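PDB 2VN2: chromosome replication initiation protein from Geobacillus kaustophilus, which probably takes part in primosome assembly at the start of bacterial chromosome replication as a DnaD protein, of which this chain is the N-terminal domain. Local coordinates for residues H40-S43 against F44-G48; T62-A65 against A66-M69; L106-H109 against L110-A114. All coordinates share one frame; numbering follows the deposited sequence.

Interaction 1. Residues H40-S43 against F44-G48; sequences HMQS and FFEEG
The F45 ring has the carbonyl oxygen of M41 over one face, 3.4 Å above the ring plane and displaced toward the rim, while the M41 methyl CE meets the ring at CZ, 3.7 Å away. M41 and F45 run side by side in the same direction, one helical turn apart; the bend at chi3 of M41 (39°) turns CE back toward the ring, easy for a flexible thioether. The F44 ring approaches H40 O obliquely through CD2, and the same ring also makes a cation-pi contact with R60. On another flank the Q42 amide and the E46 carboxylate, planes 58° apart, are joined by a short bond of 2.7 Å from Q42 NE2 to the syn side of E46 OE2. The acceptor lies close to the amide plane, but the donor stands out of the carboxylate plane. Both chains are extended beyond CG, long enough to meet across one turn, and E46 OE1 makes a salt bridge to K19 of the second subunit. The backbone bond E46 N to Q42 O (2.9 Å) continues the helical pattern, whereas E47 N to S43 O is weak. G48, with positive phi (85°), has no CB to collide with the preceding carbonyl oxygen, and its N bonds F45 O at 3.1 Å: it is the C-prime residue of a Schellman motif closing the helix.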
ATOM      1  N   HIS A  40       9.783   5.786   7.915  1.00 20.10           N
ATOM      2  CA  HIS A  40       9.841   7.304   7.696  1.00 19.45           C
ATOM      3  C   HIS A  40      10.705   7.662   6.444  1.00 19.90           C
ATOM      4  O   HIS A  40      10.311   8.562   5.701  1.00 19.06           O
ATOM      5  CB  HIS A  40      10.292   8.158   8.856  1.00 19.28           C
ATOM      6  CG  HIS A  40       9.410   8.104  10.062  1.00 21.30           C
ATOM      7  ND1 HIS A  40       8.214   8.773  10.159  1.00 22.27           N
ATOM      8  CD2 HIS A  40       9.568   7.449  11.234  1.00 22.35           C
ATOM      9  CE1 HIS A  40       7.668   8.530  11.336  1.00 22.35           C
ATOM     10  NE2 HIS A  40       8.472   7.727  12.003  1.00 24.51           N
ATOM     11  N   MET A  41      11.868   7.021   6.232  1.00 20.56           N
ATOM     12  CA  MET A  41      12.656   7.325   5.033  1.00 24.06           C
ATOM     13  C   MET A  41      11.888   7.031   3.820  1.00 25.86           C
ATOM     14  O   MET A  41      11.910   7.847   2.989  1.00 24.97           O
ATOM     15  CB  MET A  41      13.996   6.622   4.859  1.00 22.21           C
ATOM     16  CG  MET A  41      15.107   6.946   5.988  1.00 26.24           C
ATOM     17  SD  MET A  41      16.517   5.709   5.979  1.00 27.65           S
ATOM     18  CE  MET A  41      16.579   5.574   4.253  1.00 12.78           C
ATOM     19  N   GLN A  42      11.204   5.894   3.706  1.00 29.66           N
ATOM     20  CA  GLN A  42      10.387   5.632   2.484  1.00 32.59           C
ATOM     21  C   GLN A  42       9.424   6.802   2.195  1.00 32.96           C
ATOM     22  O   GLN A  42       9.285   7.291   1.081  1.00 33.37           O
ATOM     23  CB  GLN A  42       9.594   4.343   2.592  1.00 34.18           C
ATOM     24  CG  GLN A  42       8.850   3.988   1.285  1.00 39.62           C
ATOM     25  CD  GLN A  42       7.839   2.847   1.497  1.00 44.55           C
ATOM     26  OE1 GLN A  42       7.988   1.989   2.449  1.00 48.28           O
ATOM     27  NE2 GLN A  42       6.745   2.841   0.656  1.00 47.27           N
ATOM     28  N   SER A  43       8.807   7.272   3.260  1.00 33.77           N
ATOM     29  CA  SER A  43       7.799   8.321   3.207  1.00 34.08           C
ATOM     30  C   SER A  43       8.341   9.670   2.686  1.00 33.34           C
ATOM     31  O   SER A  43       7.671  10.366   1.930  1.00 33.92           O
ATOM     32  CB  SER A  43       7.257   8.481   4.634  1.00 33.57           C
ATOM     33  OG  SER A  43       6.230   9.433   4.673  1.00 36.57           O
ATOM     34  N   PHE A  44       9.506  10.063   3.168  1.00 33.61           N
ATOM     35  CA  PHE A  44      10.357  11.131   2.571  1.00 35.50           C
ATOM     36  C   PHE A  44      10.712  10.906   1.081  1.00 36.84           C
ATOM     37  O   PHE A  44      10.598  11.845   0.286  1.00 38.21           O
ATOM     38  CB  PHE A  44      11.633  11.345   3.398  1.00 35.48           C
ATOM     39  CG  PHE A  44      11.451  12.234   4.601  1.00 36.19           C
ATOM     40  CD1 PHE A  44      11.127  13.573   4.467  1.00 38.55           C
ATOM     41  CD2 PHE A  44      11.614  11.745   5.863  1.00 36.83           C
ATOM     42  CE1 PHE A  44      10.934  14.396   5.603  1.00 38.57           C
ATOM     43  CE2 PHE A  44      11.448  12.549   7.017  1.00 37.56           C
ATOM     44  CZ  PHE A  44      11.112  13.838   6.895  1.00 38.59           C
ATOM     45  N   PHE A  45      11.160   9.697   0.692  1.00 37.18           N
ATOM     46  CA  PHE A  45      11.455   9.403  -0.735  1.00 40.20           C
ATOM     47  C   PHE A  45      10.191   9.651  -1.578  1.00 41.95           C
ATOM     48  O   PHE A  45      10.273  10.072  -2.713  1.00 42.66           O
ATOM     49  CB  PHE A  45      11.815   7.914  -1.009  1.00 41.33           C
ATOM     50  CG  PHE A  45      13.049   7.414  -0.290  1.00 43.40           C
ATOM     51  CD1 PHE A  45      14.003   8.330   0.267  1.00 43.17           C
ATOM     52  CD2 PHE A  45      13.290   6.048  -0.227  1.00 43.76           C
ATOM     53  CE1 PHE A  45      15.075   7.887   0.880  1.00 42.58           C
ATOM     54  CE2 PHE A  45      14.388   5.578   0.367  1.00 44.12           C
ATOM     55  CZ  PHE A  45      15.281   6.494   0.930  1.00 44.95           C
ATOM     56  N   GLU A  46       9.024   9.272  -1.044  1.00 44.33           N
ATOM     57  CA  GLU A  46       7.756   9.400  -1.790  1.00 45.42           C
ATOM     58  C   GLU A  46       7.213  10.799  -1.829  1.00 46.28           C
ATOM     59  O   GLU A  46       6.356  11.048  -2.608  1.00 47.31           O
ATOM     60  CB  GLU A  46       6.732   8.434  -1.317  1.00 44.33           C
ATOM     61  CG  GLU A  46       7.117   7.081  -1.644  1.00 42.63           C
ATOM     62  CD  GLU A  46       6.077   6.179  -1.138  1.00 44.33           C
ATOM     63  OE1 GLU A  46       4.984   6.737  -0.869  1.00 47.40           O
ATOM     64  OE2 GLU A  46       6.315   4.928  -0.992  1.00 43.69           O
ATOM     65  N   GLU A  47       7.787  11.699  -1.048  1.00 47.15           N
ATOM     66  CA  GLU A  47       7.578  13.138  -1.124  1.00 48.45           C
ATOM     67  C   GLU A  47       8.664  13.847  -1.928  1.00 48.23           C
ATOM     68  O   GLU A  47       8.692  15.076  -1.920  1.00 48.90           O
ATOM     69  CB  GLU A  47       7.710  13.791   0.250  1.00 49.86           C
ATOM     70  CG  GLU A  47       6.576  13.758   1.203  1.00 53.31           C
ATOM     71  CD  GLU A  47       7.051  14.409   2.506  1.00 57.66           C
ATOM     72  OE1 GLU A  47       6.556  14.075   3.627  1.00 59.40           O
ATOM     73  OE2 GLU A  47       8.007  15.249   2.399  1.00 58.76           O
ATOM     74  N   GLY A  48       9.566  13.090  -2.574  1.00 47.70           N
ATOM     75  CA  GLY A  48      10.689  13.650  -3.309  1.00 45.89           C
ATOM     76  C   GLY A  48      11.961  13.984  -2.499  1.00 45.84           C
ATOM     77  O   GLY A  48      12.937  14.479  -3.100  1.00 44.53           O
TER

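Interaction 2. Residues T62-A65 against A66-M69; sequences TVSA and AECM
A chi1 of 66° in S64 holds OG over the first helical turn, toward E67 N, while the E67 chain, with CG anti to the carbonyl carbon and extended at chi2, carries OE2 back to S64 N. S64 OG accepts from E67 N at 3.2 Å. In return the carboxylate oxygen E67 OE2 takes the N-H of S64 at 2.9 Å along an almost straight line (178°), from above the carboxylate plane. Serine suits the first place because its short hydroxyl reaches an N-H of the first turn; glutamate suits the second because its chain spans back to the residue before the helix. The regular backbone bonds begin at once, C68 N to S64 O at 2.9 Å and M69 N to A65 O at 2.8 Å. V63 CG2 also approaches C68 CB at 4.2 Å, and C68, small enough for a buried position, rests on L57 and A58 of helix 54-59. The reciprocal pair is a capping box, with S64 as N-cap of helix 65-77, the helix that follows 54-59 across a short turn, consistent with the helix-turn-helix family to which the DnaD N-terminal domain is assigned.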
ATOM      1  N   THR A  62      10.046   9.010  18.342  1.00 27.15           N
ATOM      2  CA  THR A  62      10.256   9.301  19.756  1.00 27.06           C
ATOM      3  C   THR A  62      11.746   9.496  20.137  1.00 28.25           C
ATOM      4  O   THR A  62      12.049   9.785  21.317  1.00 29.51           O
ATOM      5  CB  THR A  62       9.751   8.180  20.636  1.00 25.51           C
ATOM      6  OG1 THR A  62      10.513   7.014  20.315  1.00 25.69           O
ATOM      7  CG2 THR A  62       8.199   7.954  20.471  1.00 25.58           C
ATOM      8  N   VAL A  63      12.670   9.304  19.193  1.00 28.27           N
ATOM      9  CA  VAL A  63      14.077   9.448  19.451  1.00 28.46           C
ATOM     10  C   VAL A  63      14.676  10.874  19.080  1.00 28.44           C
ATOM     11  O   VAL A  63      14.124  11.553  18.209  1.00 29.99           O
ATOM     12  CB  VAL A  63      14.882   8.309  18.758  1.00 28.58           C
ATOM     13  CG1 VAL A  63      14.374   6.977  19.277  1.00 27.16           C
ATOM     14  CG2 VAL A  63      14.759   8.359  17.328  1.00 27.31           C
ATOM     15  N   SER A  64      15.785  11.283  19.702  1.00 25.46           N
ATOM     16  CA  SER A  64      16.419  12.502  19.349  1.00 24.95           C
ATOM     17  C   SER A  64      17.085  12.414  17.982  1.00 24.08           C
ATOM     18  O   SER A  64      17.281  11.337  17.372  1.00 21.10           O
ATOM     19  CB  SER A  64      17.485  12.867  20.430  1.00 25.78           C
ATOM     20  OG  SER A  64      18.536  11.905  20.424  1.00 29.10           O
ATOM     21  N   ALA A  65      17.428  13.594  17.454  1.00 23.67           N
ATOM     22  CA  ALA A  65      18.116  13.762  16.207  1.00 23.11           C
ATOM     23  C   ALA A  65      19.440  12.993  16.286  1.00 24.38           C
ATOM     24  O   ALA A  65      19.919  12.270  15.344  1.00 27.04           O
ATOM     25  CB  ALA A  65      18.338  15.331  15.956  1.00 20.64           C
ATOM     26  N   ALA A  66      20.052  13.075  17.446  1.00 25.21           N
ATOM     27  CA  ALA A  66      21.347  12.418  17.638  1.00 24.56           C
ATOM     28  C   ALA A  66      21.239  10.882  17.594  1.00 24.74           C
ATOM     29  O   ALA A  66      22.119  10.232  16.994  1.00 25.26           O
ATOM     30  CB  ALA A  66      22.010  12.958  18.996  1.00 22.56           C
ATOM     31  N   GLU A  67      20.191  10.310  18.215  1.00 25.02           N
ATOM     32  CA  GLU A  67      19.931   8.830  18.223  1.00 24.58           C
ATOM     33  C   GLU A  67      19.624   8.391  16.845  1.00 24.14           C
ATOM     34  O   GLU A  67      20.170   7.426  16.369  1.00 22.23           O
ATOM     35  CB  GLU A  67      18.746   8.473  19.129  1.00 26.16           C
ATOM     36  CG  GLU A  67      19.008   8.748  20.596  1.00 30.20           C
ATOM     37  CD  GLU A  67      17.767   8.634  21.529  1.00 32.22           C
ATOM     38  OE1 GLU A  67      17.640   7.491  22.056  1.00 35.09           O
ATOM     39  OE2 GLU A  67      16.946   9.621  21.761  1.00 29.60           O
ATOM     40  N   CYS A  68      18.746   9.144  16.184  1.00 24.62           N
ATOM     41  CA  CYS A  68      18.410   8.931  14.748  1.00 27.89           C
ATOM     42  C   CYS A  68      19.706   8.959  13.850  1.00 25.79           C
ATOM     43  O   CYS A  68      19.968   8.044  13.067  1.00 26.64           O
ATOM     44  CB  CYS A  68      17.250   9.941  14.349  1.00 28.89           C
ATOM     45  SG  CYS A  68      16.714   9.690  12.644  1.00 36.38           S
ATOM     46  N   MET A  69      20.612   9.900  14.021  1.00 24.63           N
ATOM     47  CA  MET A  69      21.896   9.810  13.240  1.00 25.93           C
ATOM     48  C   MET A  69      22.684   8.575  13.560  1.00 25.92           C
ATOM     49  O   MET A  69      23.333   7.968  12.696  1.00 24.41           O
ATOM     50  CB  MET A  69      22.851  11.031  13.466  1.00 25.26           C
ATOM     51  CG  MET A  69      24.234  10.768  12.691  1.00 31.53           C
ATOM     52  SD  MET A  69      23.928  10.774  10.880  1.00 39.46           S
ATOM     53  CE  MET A  69      24.512   9.219  10.203  1.00 37.16           C
TER

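Interaction 3. Residues L106-H109 against L110-A114; sequences LVHH and LYTQA. With MG (magnesium ion), chain E.
H109 and Q113, one turn apart on the same helix face, both bind the magnesium ion. H109 gives NE2, 2.2 Å from the metal. The Q113 amide also binds the ion, and it stands nearly perpendicular to the imidazole (86° between planes). H24 and Q27, from the loop after helix 19-22, complete the site. Histidine offers an imidazole nitrogen, and glutamine a long side chain with a polar amide end. The H109 ring reaches the metal with CG anti to the backbone N (chi1 -176°), while the Q113 chain bends at chi2. Behind them the backbone bond from Q113 N to H109 O, 3.0 Å long and straight (180°), is part of the helical spacing that puts both side chains on one face. Farther from the metal, on the same helix, H108 O accepts two bonds from T112, from its N at 3.1 Å and its OG1 at 3.0 Å, on opposite faces of the carbonyl plane. A valine in place of T112 has no hydroxyl, and H108 O would probably be left without a partner on the face that OG1 approaches. On the buried side L106 CG meets L110 CD1 at 4.0 Å, and both leucines also pack on H24, giving that metal ligand an apolar backing. The whole turn belongs to helix 100-116, which follows strand 97-98; residues of other subunits line it too, W9 of the second subunit against L110 and L10 of the third subunit against V107.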
ATOM      1  N   LEU A 106      17.447  -9.521   2.353  1.00 27.31           N
ATOM      2  CA  LEU A 106      16.216 -10.260   2.533  1.00 25.51           C
ATOM      3  C   LEU A 106      16.087 -11.378   1.441  1.00 24.23           C
ATOM      4  O   LEU A 106      15.617 -12.411   1.733  1.00 19.93           O
ATOM      5  CB  LEU A 106      15.018  -9.293   2.562  1.00 27.08           C
ATOM      6  CG  LEU A 106      13.545  -9.792   2.665  1.00 28.45           C
ATOM      7  CD1 LEU A 106      13.248 -10.601   3.914  1.00 27.08           C
ATOM      8  CD2 LEU A 106      12.656  -8.538   2.643  1.00 31.09           C
ATOM      9  N   VAL A 107      16.525 -11.146   0.211  1.00 23.66           N
ATOM     10  CA  VAL A 107      16.386 -12.125  -0.781  1.00 26.70           C
ATOM     11  C   VAL A 107      17.310 -13.326  -0.430  1.00 27.40           C
ATOM     12  O   VAL A 107      16.942 -14.451  -0.650  1.00 25.42           O
ATOM     13  CB  VAL A 107      16.608 -11.574  -2.274  1.00 26.57           C
ATOM     14  CG1 VAL A 107      16.906 -12.739  -3.295  1.00 23.10           C
ATOM     15  CG2 VAL A 107      15.377 -10.769  -2.730  1.00 26.31           C
ATOM     16  N   HIS A 108      18.499 -13.041   0.083  1.00 30.54           N
ATOM     17  CA  HIS A 108      19.459 -14.085   0.381  1.00 33.11           C
ATOM     18  C   HIS A 108      18.932 -14.930   1.548  1.00 32.55           C
ATOM     19  O   HIS A 108      18.956 -16.136   1.493  1.00 30.85           O
ATOM     20  CB  HIS A 108      20.829 -13.441   0.675  1.00 37.44           C
ATOM     21  CG  HIS A 108      21.882 -14.462   0.954  1.00 44.74           C
ATOM     22  ND1 HIS A 108      22.693 -14.992  -0.037  1.00 46.48           N
ATOM     23  CD2 HIS A 108      22.235 -15.090   2.111  1.00 46.45           C
ATOM     24  CE1 HIS A 108      23.518 -15.879   0.507  1.00 48.41           C
ATOM     25  NE2 HIS A 108      23.272 -15.941   1.808  1.00 48.26           N
ATOM     26  N   HIS A 109      18.307 -14.272   2.529  1.00 30.33           N
ATOM     27  CA  HIS A 109      17.570 -14.978   3.569  1.00 32.35           C
ATOM     28  C   HIS A 109      16.406 -15.789   3.095  1.00 31.99           C
ATOM     29  O   HIS A 109      16.295 -16.904   3.514  1.00 33.32           O
ATOM     30  CB  HIS A 109      16.953 -13.983   4.559  1.00 35.92           C
ATOM     31  CG  HIS A 109      16.274 -14.644   5.685  1.00 41.18           C
ATOM     32  ND1 HIS A 109      16.952 -15.074   6.817  1.00 44.04           N
ATOM     33  CD2 HIS A 109      14.977 -14.975   5.868  1.00 43.48           C
ATOM     34  CE1 HIS A 109      16.099 -15.640   7.645  1.00 44.60           C
ATOM     35  NE2 HIS A 109      14.895 -15.591   7.098  1.00 45.68           N
ATOM     36  N   LEU A 110      15.481 -15.211   2.317  1.00 29.84           N
ATOM     37  CA  LEU A 110      14.363 -15.944   1.792  1.00 29.47           C
ATOM     38  C   LEU A 110      14.789 -17.159   1.016  1.00 29.51           C
ATOM     39  O   LEU A 110      14.083 -18.167   1.019  1.00 26.34           O
ATOM     40  CB  LEU A 110      13.460 -15.095   0.884  1.00 27.57           C
ATOM     41  CG  LEU A 110      12.749 -13.915   1.539  1.00 28.89           C
ATOM     42  CD1 LEU A 110      12.189 -12.902   0.543  1.00 26.50           C
ATOM     43  CD2 LEU A 110      11.647 -14.399   2.400  1.00 28.94           C
ATOM     44  N   TYR A 111      15.859 -17.000   0.271  1.00 29.71           N
ATOM     45  CA  TYR A 111      16.406 -18.052  -0.530  1.00 33.12           C
ATOM     46  C   TYR A 111      16.933 -19.275   0.265  1.00 32.23           C
ATOM     47  O   TYR A 111      16.745 -20.401  -0.085  1.00 29.79           O
ATOM     48  CB  TYR A 111      17.558 -17.521  -1.351  1.00 37.47           C
ATOM     49  CG  TYR A 111      17.451 -18.151  -2.667  1.00 44.31           C
ATOM     50  CD1 TYR A 111      16.345 -17.851  -3.459  1.00 47.24           C
ATOM     51  CD2 TYR A 111      18.362 -19.123  -3.107  1.00 47.67           C
ATOM     52  CE1 TYR A 111      16.133 -18.428  -4.683  1.00 51.03           C
ATOM     53  CE2 TYR A 111      18.168 -19.738  -4.365  1.00 50.32           C
ATOM     54  CZ  TYR A 111      17.023 -19.357  -5.171  1.00 52.16           C
ATOM     55  OH  TYR A 111      16.711 -19.905  -6.476  1.00 55.26           O
ATOM     56  N   THR A 112      17.647 -18.970   1.306  1.00 33.82           N
ATOM     57  CA  THR A 112      18.179 -19.923   2.281  1.00 35.98           C
ATOM     58  C   THR A 112      17.075 -20.594   3.051  1.00 35.95           C
ATOM     59  O   THR A 112      17.094 -21.794   3.127  1.00 37.84           O
ATOM     60  CB  THR A 112      19.176 -19.149   3.196  1.00 37.53           C
ATOM     61  OG1 THR A 112      20.269 -18.732   2.371  1.00 35.38           O
ATOM     62  CG2 THR A 112      19.634 -19.966   4.460  1.00 37.83           C
ATOM     63  N   GLN A 113      16.079 -19.862   3.565  1.00 35.42           N
ATOM     64  CA  GLN A 113      14.875 -20.488   4.161  1.00 33.79           C
ATOM     65  C   GLN A 113      14.139 -21.443   3.192  1.00 33.90           C
ATOM     66  O   GLN A 113      13.597 -22.434   3.638  1.00 35.53           O
ATOM     67  CB  GLN A 113      13.914 -19.369   4.614  1.00 33.55           C
ATOM     68  CG  GLN A 113      12.987 -19.436   5.932  1.00 33.34           C
ATOM     69  CD  GLN A 113      12.870 -17.982   6.687  1.00 34.86           C
ATOM     70  OE1 GLN A 113      12.247 -16.950   6.252  1.00 22.73           O
ATOM     71  NE2 GLN A 113      13.512 -17.963   7.871  1.00 37.08           N
ATOM     72  N   ALA A 114      14.024 -21.107   1.892  1.00 31.49           N
ATOM     73  CA  ALA A 114      13.293 -21.891   0.907  1.00 30.40           C
ATOM     74  C   ALA A 114      13.983 -23.294   0.750  1.00 31.60           C
ATOM     75  O   ALA A 114      13.291 -24.330   0.758  1.00 31.32           O
ATOM     76  CB  ALA A 114      13.260 -21.162  -0.452  1.00 28.94           C
TER
HETATM   77 MG    MG E1120      12.888 -15.735   8.070  1.00 35.19          MG

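In the fold
Interactions 1 and 2 are the closer pair, though they do not touch: their centres are about 18 Å apart and their nearest atoms about 7 Å. Helix 54-59 lies between them: L57 meets M41 and F44 of interaction 1 and also C68 of interaction 2, so the end of one helix and the start of another share a packing partner. Interaction 3, which holds the magnesium ion, lies across the centre of the chain from both, its centre about 27 Å from that of interaction 1 and about 31 Å from that of interaction 2, with nearest atoms about 12 Å and 21 Å away. Interactions 1 and 3 are nevertheless alike in touching the second and third subunits of the assembly.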